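Local atomic coordinates of phosphodiesterase (Salpingoeca rosetta, PDB entry 7CJ3), a protein that belongs to the bacteriorhodopsin-like family of helical membrane proteins and carries retinal within its transmembrane domain. Residues 90-102 with 133-147. Residues are numbered along the deposited sequence; the frame is centred on the assembly and turned at random.
Sequences VLSGILAYVDGVA and EWIITCPTLLYWCGL. With RET (retinal), chain K; OLC ((2R)-2,3-dihydroxypropyl (9Z)-octadec-9-enoate), chain Q; OLC ((2R)-2,3-dihydroxypropyl (9Z)-octadec-9-enoate), chain R.
Trp144 holds CG anti to its backbone N (chi1 -180°), which sends the indole from helix 128-149 across to Leu91 and Leu95 of helix 86-111. Both leucines set CG beside the backbone N, anti to the carbonyl carbon, and reach the ring from opposite faces. The two helices are antiparallel neighbours in the transmembrane bundle of a bacteriorhodopsin-like protein, and their axes here come within 9.6 Å.

Leu91 CD2 lies 3.8 Å from the centroid of the five-membered ring of Trp144. Leu95 CD2 lies 3.9 Å from the same centroid, over the other face. Both are CH-pi contacts. At the ring edge, Trp144 NE1 donates to Leu91 O at 2.8 Å. The bond is bent, with 141° at the hydrogen. The oxygen lies in the indole plane, while the donor is tilted from the carbonyl plane. The bond and the two methyl groups together probably limit rotation of the indole, and the buried N-H is satisfied by a backbone carbonyl.

Ile94 is a knob in the hole formed by Thr140, Tyr143, Trp144 and Leu147. Its CG2 meets Thr140 CG2 at 3.5 Å, and its CD1 comes to the edge of the Tyr143 ring. Further along, Val98 and Val101 pack on the methyl group of Thr137.

Helix 128-149 also lines the retinal pocket with Trp134, Thr137, Cys138 and Leu141. Retinal C12 lies over one face of the Trp134 indole. Leu141 divides its branches: CD1 faces retinal C15, and CD2 packs on Leu95 and Val98. Helix 250-277 adjoins the Glu133 end of the contact through Lys265, which touches Thr137 and makes a weak hydrogen bond to Glu133 OE2. Thr137 OG1 donates to Glu133 O at 2.6 Å, from above the carbonyl plane, and Thr137 N binds the same oxygen.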
loop_
_atom_site.group_PDB
_atom_site.type_symbol
_atom_site.label_atom_id
_atom_site.label_comp_id
_atom_site.label_asym_id
_atom_site.label_seq_id
_atom_site.Cartn_x
_atom_site.Cartn_y
_atom_site.Cartn_z
ATOM N N VAL B 90 2.338 10.502 19.994
ATOM C CA VAL B 90 3.805 10.258 20.033
ATOM C C VAL B 90 4.111 9.016 19.199
ATOM O O VAL B 90 5.039 9.043 18.395
ATOM C CB VAL B 90 4.313 10.091 21.474
ATOM C CG1 VAL B 90 5.251 8.907 21.626
ATOM C CG2 VAL B 90 4.980 11.365 21.962
ATOM N N LEU B 91 3.317 7.956 19.365
ATOM C CA LEU B 91 3.561 6.651 18.720
ATOM C C LEU B 91 3.197 6.755 17.246
ATOM O O LEU B 91 3.960 6.185 16.473
ATOM C CB LEU B 91 2.780 5.551 19.441
ATOM C CG LEU B 91 3.281 5.205 20.848
ATOM C CD1 LEU B 91 2.248 4.342 21.581
ATOM C CD2 LEU B 91 4.665 4.523 20.815
ATOM N N SER B 92 2.112 7.442 16.867
ATOM C CA SER B 92 1.670 7.555 15.447
ATOM C C SER B 92 2.592 8.517 14.684
ATOM O O SER B 92 2.721 8.353 13.455
ATOM C CB SER B 92 0.233 7.954 15.322
ATOM O OG SER B 92 -0.027 9.178 16.001
ATOM N N GLY B 93 3.206 9.472 15.401
ATOM C CA GLY B 93 4.165 10.456 14.858
ATOM C C GLY B 93 5.437 9.784 14.379
ATOM O O GLY B 93 5.850 10.073 13.219
ATOM N N ILE B 94 6.008 8.890 15.199
ATOM C CA ILE B 94 7.278 8.142 14.903
ATOM C C ILE B 94 7.075 7.253 13.662
ATOM O O ILE B 94 8.012 7.121 12.830
ATOM C CB ILE B 94 7.778 7.336 16.125
ATOM C CG1 ILE B 94 7.885 8.205 17.386
ATOM C CG2 ILE B 94 9.092 6.651 15.821
ATOM C CD1 ILE B 94 8.622 7.599 18.548
ATOM N N LEU B 95 5.882 6.690 13.503
ATOM C CA LEU B 95 5.590 5.809 12.351
ATOM C C LEU B 95 5.489 6.651 11.067
ATOM O O LEU B 95 5.887 6.152 9.987
ATOM C CB LEU B 95 4.321 5.018 12.672
ATOM C CG LEU B 95 4.499 4.058 13.847
ATOM C CD1 LEU B 95 3.282 3.160 14.028
ATOM C CD2 LEU B 95 5.767 3.228 13.692
ATOM N N ALA B 96 5.015 7.892 11.183
ATOM C CA ALA B 96 4.909 8.830 10.048
ATOM C C ALA B 96 6.300 9.107 9.450
ATOM O O ALA B 96 6.397 9.032 8.222
ATOM C CB ALA B 96 4.212 10.082 10.497
ATOM N N TYR B 97 7.333 9.370 10.280
ATOM C CA TYR B 97 8.725 9.670 9.837
ATOM C C TYR B 97 9.364 8.422 9.220
ATOM O O TYR B 97 9.947 8.491 8.107
ATOM C CB TYR B 97 9.600 10.204 10.979
ATOM C CG TYR B 97 9.283 11.635 11.358
ATOM C CD1 TYR B 97 8.607 11.968 12.528
ATOM C CD2 TYR B 97 9.680 12.678 10.528
ATOM C CE1 TYR B 97 8.325 13.293 12.848
ATOM C CE2 TYR B 97 9.392 14.003 10.822
ATOM C CZ TYR B 97 8.708 14.314 11.985
ATOM O OH TYR B 97 8.445 15.633 12.255
ATOM N N VAL B 98 9.265 7.294 9.923
ATOM C CA VAL B 98 9.846 6.015 9.436
ATOM C C VAL B 98 9.277 5.708 8.055
ATOM O O VAL B 98 10.067 5.423 7.142
ATOM C CB VAL B 98 9.706 4.813 10.371
ATOM C CG1 VAL B 98 10.548 5.004 11.625
ATOM C CG2 VAL B 98 8.271 4.499 10.712
ATOM N N ASP B 99 7.963 5.846 7.885
ATOM C CA ASP B 99 7.257 5.501 6.619
ATOM C C ASP B 99 7.621 6.513 5.534
ATOM O O ASP B 99 7.796 6.108 4.382
ATOM C CB ASP B 99 5.749 5.411 6.854
ATOM C CG ASP B 99 5.348 4.083 7.475
ATOM O OD1 ASP B 99 6.254 3.228 7.707
ATOM O OD2 ASP B 99 4.159 3.893 7.698
ATOM N N GLY B 100 7.712 7.786 5.895
ATOM C CA GLY B 100 8.194 8.837 4.992
ATOM C C GLY B 100 9.621 8.578 4.540
ATOM O O GLY B 100 9.895 8.743 3.332
ATOM N N VAL B 101 10.516 8.221 5.469
ATOM C CA VAL B 101 11.944 7.980 5.137
ATOM C C VAL B 101 11.975 6.859 4.106
ATOM O O VAL B 101 12.681 6.996 3.093
ATOM C CB VAL B 101 12.799 7.637 6.371
ATOM C CG1 VAL B 101 14.191 7.137 5.982
ATOM C CG2 VAL B 101 12.914 8.825 7.304
ATOM N N ALA B 102 11.225 5.791 4.375
ATOM C CA ALA B 102 11.115 4.610 3.493
ATOM C C ALA B 102 10.558 5.056 2.140
ATOM O O ALA B 102 11.112 4.682 1.112
ATOM C CB ALA B 102 10.259 3.553 4.143
ATOM N N GLU B 133 18.401 3.687 4.770
ATOM C CA GLU B 133 16.997 3.653 5.263
ATOM C C GLU B 133 16.864 2.761 6.521
ATOM O O GLU B 133 16.318 3.219 7.555
ATOM C CB GLU B 133 16.115 3.095 4.149
ATOM C CG GLU B 133 14.661 2.987 4.557
ATOM C CD GLU B 133 13.957 1.707 4.135
ATOM O OE1 GLU B 133 14.296 1.165 3.058
ATOM O OE2 GLU B 133 13.071 1.257 4.895
ATOM N N TRP B 134 17.318 1.502 6.414
ATOM C CA TRP B 134 17.263 0.497 7.502
ATOM C C TRP B 134 17.956 1.045 8.763
ATOM O O TRP B 134 17.352 0.927 9.871
ATOM C CB TRP B 134 17.833 -0.859 7.046
ATOM C CG TRP B 134 16.969 -1.602 6.061
ATOM C CD1 TRP B 134 15.737 -1.219 5.588
ATOM C CD2 TRP B 134 17.271 -2.856 5.407
ATOM N NE1 TRP B 134 15.263 -2.141 4.691
ATOM C CE2 TRP B 134 16.177 -3.161 4.566
ATOM C CE3 TRP B 134 18.333 -3.768 5.461
ATOM C CZ2 TRP B 134 16.145 -4.310 3.776
ATOM C CZ3 TRP B 134 18.280 -4.925 4.708
ATOM C CH2 TRP B 134 17.213 -5.161 3.843
ATOM N N ILE B 135 19.135 1.654 8.613
ATOM C CA ILE B 135 19.948 2.163 9.759
ATOM C C ILE B 135 19.289 3.393 10.409
ATOM O O ILE B 135 19.467 3.568 11.653
ATOM C CB ILE B 135 21.393 2.438 9.301
ATOM C CG1 ILE B 135 22.152 1.113 9.163
ATOM C CG2 ILE B 135 22.109 3.421 10.236
ATOM C CD1 ILE B 135 23.350 1.162 8.207
ATOM N N ILE B 136 18.567 4.219 9.642
ATOM C CA ILE B 136 17.808 5.366 10.211
ATOM C C ILE B 136 16.510 4.880 10.858
ATOM O O ILE B 136 16.163 5.425 11.918
ATOM C CB ILE B 136 17.519 6.426 9.149
ATOM C CG1 ILE B 136 18.818 7.006 8.589
ATOM C CG2 ILE B 136 16.615 7.516 9.690
ATOM C CD1 ILE B 136 18.616 7.803 7.313
ATOM N N THR B 137 15.813 3.905 10.272
ATOM C CA THR B 137 14.436 3.520 10.682
ATOM C C THR B 137 14.398 2.354 11.695
ATOM O O THR B 137 13.601 2.431 12.639
ATOM C CB THR B 137 13.601 3.202 9.444
ATOM O OG1 THR B 137 14.282 2.161 8.738
ATOM C CG2 THR B 137 13.411 4.413 8.558
ATOM N N CYS B 138 15.167 1.284 11.518
ATOM C CA CYS B 138 15.065 0.085 12.393
ATOM C C CYS B 138 15.387 0.439 13.843
ATOM O O CYS B 138 14.676 0.029 14.766
ATOM C CB CYS B 138 15.966 -1.052 11.945
ATOM S SG CYS B 138 15.419 -1.740 10.364
ATOM N N PRO B 139 16.508 1.140 14.112
ATOM C CA PRO B 139 16.774 1.589 15.478
ATOM C C PRO B 139 15.668 2.521 16.011
ATOM O O PRO B 139 15.420 2.483 17.193
ATOM C CB PRO B 139 18.178 2.198 15.383
ATOM C CG PRO B 139 18.786 1.496 14.165
ATOM C CD PRO B 139 17.631 1.412 13.196
ATOM N N THR B 140 14.981 3.270 15.149
ATOM C CA THR B 140 13.870 4.177 15.555
ATOM C C THR B 140 12.620 3.338 15.878
ATOM O O THR B 140 11.884 3.711 16.830
ATOM C CB THR B 140 13.553 5.246 14.497
ATOM O OG1 THR B 140 14.707 6.022 14.138
ATOM C CG2 THR B 140 12.478 6.189 14.985
ATOM N N LEU B 141 12.369 2.273 15.107
ATOM C CA LEU B 141 11.231 1.336 15.341
ATOM C C LEU B 141 11.430 0.628 16.692
ATOM O O LEU B 141 10.427 0.428 17.416
ATOM C CB LEU B 141 11.134 0.323 14.194
ATOM C CG LEU B 141 10.484 0.845 12.915
ATOM C CD1 LEU B 141 10.387 -0.249 11.864
ATOM C CD2 LEU B 141 9.112 1.441 13.199
ATOM N N LEU B 142 12.675 0.268 17.021
ATOM C CA LEU B 142 13.022 -0.361 18.314
ATOM C C LEU B 142 12.744 0.629 19.448
ATOM O O LEU B 142 12.213 0.197 20.484
ATOM C CB LEU B 142 14.493 -0.797 18.290
ATOM C CG LEU B 142 14.770 -2.056 17.479
ATOM C CD1 LEU B 142 16.263 -2.302 17.371
ATOM C CD2 LEU B 142 14.046 -3.256 18.086
ATOM N N TYR B 143 13.088 1.908 19.270
ATOM C CA TYR B 143 12.856 2.957 20.294
ATOM C C TYR B 143 11.346 3.091 20.499
ATOM O O TYR B 143 10.885 3.293 21.623
ATOM C CB TYR B 143 13.526 4.279 19.904
ATOM C CG TYR B 143 13.008 5.477 20.664
ATOM C CD1 TYR B 143 13.504 5.798 21.918
ATOM C CD2 TYR B 143 11.992 6.265 20.143
ATOM C CE1 TYR B 143 13.011 6.879 22.629
ATOM C CE2 TYR B 143 11.491 7.351 20.838
ATOM C CZ TYR B 143 11.990 7.647 22.093
ATOM O OH TYR B 143 11.489 8.711 22.784
ATOM N N TRP B 144 10.585 2.993 19.412
ATOM C CA TRP B 144 9.103 3.017 19.425
ATOM C C TRP B 144 8.569 1.833 20.251
ATOM O O TRP B 144 7.533 1.981 20.943
ATOM C CB TRP B 144 8.616 2.995 17.976
ATOM C CG TRP B 144 7.135 3.019 17.777
ATOM C CD1 TRP B 144 6.383 4.089 17.431
ATOM C CD2 TRP B 144 6.238 1.897 17.859
ATOM N NE1 TRP B 144 5.069 3.726 17.309
ATOM C CE2 TRP B 144 4.947 2.383 17.555
ATOM C CE3 TRP B 144 6.386 0.532 18.161
ATOM C CZ2 TRP B 144 3.821 1.552 17.545
ATOM C CZ3 TRP B 144 5.278 -0.284 18.135
ATOM C CH2 TRP B 144 4.010 0.218 17.834
ATOM N N CYS B 145 9.238 0.680 20.178
ATOM C CA CYS B 145 8.822 -0.555 20.888
ATOM C C CYS B 145 8.914 -0.284 22.386
ATOM O O CYS B 145 8.000 -0.762 23.122
ATOM C CB CYS B 145 9.666 -1.764 20.486
ATOM S SG CYS B 145 9.291 -2.417 18.828
ATOM N N GLY B 146 9.972 0.452 22.789
ATOM C CA GLY B 146 10.249 0.945 24.159
ATOM C C GLY B 146 9.122 1.801 24.732
ATOM O O GLY B 146 8.732 1.565 25.885
ATOM N N LEU B 147 8.593 2.754 23.966
ATOM C CA LEU B 147 7.487 3.625 24.438
ATOM C C LEU B 147 6.228 2.789 24.644
ATOM O O LEU B 147 5.557 2.992 25.680
ATOM C CB LEU B 147 7.237 4.752 23.432
ATOM C CG LEU B 147 8.409 5.706 23.212
ATOM C CD1 LEU B 147 7.960 6.871 22.337
ATOM C CD2 LEU B 147 8.983 6.180 24.541
HETATM C C1 RET K . 20.776 -8.357 7.142
HETATM C C2 RET K . 22.198 -8.901 6.990
HETATM C C3 RET K . 22.329 -10.332 7.265
HETATM C C4 RET K . 21.822 -10.668 8.651
HETATM C C5 RET K . 20.636 -9.869 9.114
HETATM C C6 RET K . 20.059 -8.886 8.381
HETATM C C7 RET K . 18.777 -8.324 8.831
HETATM C C8 RET K . 18.075 -7.232 8.329
HETATM C C9 RET K . 16.960 -6.560 8.911
HETATM C C10 RET K . 16.361 -5.419 8.320
HETATM C C11 RET K . 15.167 -4.778 8.673
HETATM C C12 RET K . 14.500 -3.734 8.043
HETATM C C13 RET K . 13.327 -3.085 8.465
HETATM C C14 RET K . 12.842 -1.989 7.774
HETATM C C15 RET K . 12.003 -0.931 8.329
HETATM C C16 RET K . 20.952 -6.830 7.221
HETATM C C17 RET K . 19.993 -8.704 5.863
HETATM C C18 RET K . 20.180 -10.298 10.493
HETATM C C19 RET K . 16.345 -7.047 10.187
HETATM C C20 RET K . 12.613 -3.634 9.662
HETATM C C18 OLC Q . 1.834 11.998 2.364
HETATM C C10 OLC Q . 8.344 12.613 6.608
HETATM C C9 OLC Q . 7.511 12.925 7.610
HETATM C C17 OLC Q . 3.143 11.956 1.592
HETATM C C11 OLC Q . 7.726 12.507 5.236
HETATM C C8 OLC Q . 6.019 13.132 7.385
HETATM C C24 OLC Q . 6.800 20.143 17.313
HETATM C C16 OLC Q . 4.395 11.824 2.489
HETATM C C12 OLC Q . 8.665 12.442 4.036
HETATM C C7 OLC Q . 5.331 13.968 8.460
HETATM C C15 OLC Q . 5.677 11.748 1.614
HETATM C C13 OLC Q . 7.816 12.625 2.755
HETATM C C6 OLC Q . 5.562 13.486 9.887
HETATM C C14 OLC Q . 6.990 11.399 2.321
HETATM C C5 OLC Q . 4.373 13.896 10.790
HETATM C C4 OLC Q . 4.663 15.025 11.781
HETATM C C3 OLC Q . 4.361 14.642 13.230
HETATM C C2 OLC Q . 5.249 15.404 14.225
HETATM C C21 OLC Q . 5.798 17.993 16.492
HETATM C C1 OLC Q . 4.657 16.759 14.613
HETATM C C22 OLC Q . 5.488 19.460 16.848
HETATM O O19 OLC Q . 4.142 17.499 13.784
HETATM O O25 OLC Q . 7.119 21.408 16.690
HETATM O O23 OLC Q . 4.861 20.132 15.737
HETATM O O20 OLC Q . 4.689 17.241 16.003
HETATM C C18 OLC R . 22.733 9.038 17.244
HETATM C C10 OLC R . 18.528 13.889 19.378
HETATM C C9 OLC R . 17.987 12.883 18.681
HETATM C C17 OLC R . 23.567 10.313 17.254
HETATM C C11 OLC R . 19.944 13.870 19.909
HETATM C C8 OLC R . 18.708 11.585 18.311
HETATM C C16 OLC R . 23.166 11.292 18.363
HETATM C C12 OLC R . 20.912 14.234 18.786
HETATM C C7 OLC R . 17.824 10.349 18.587
HETATM C C15 OLC R . 24.088 12.515 18.479
HETATM C C13 OLC R . 22.381 14.294 19.254
HETATM C C6 OLC R . 17.147 9.709 17.369
HETATM C C14 OLC R . 23.378 13.838 18.171
HETATM C C5 OLC R . 16.076 8.692 17.808
HETATM C C4 OLC R . 15.133 8.266 16.664
HETATM C C3 OLC R . 13.673 8.678 16.872
#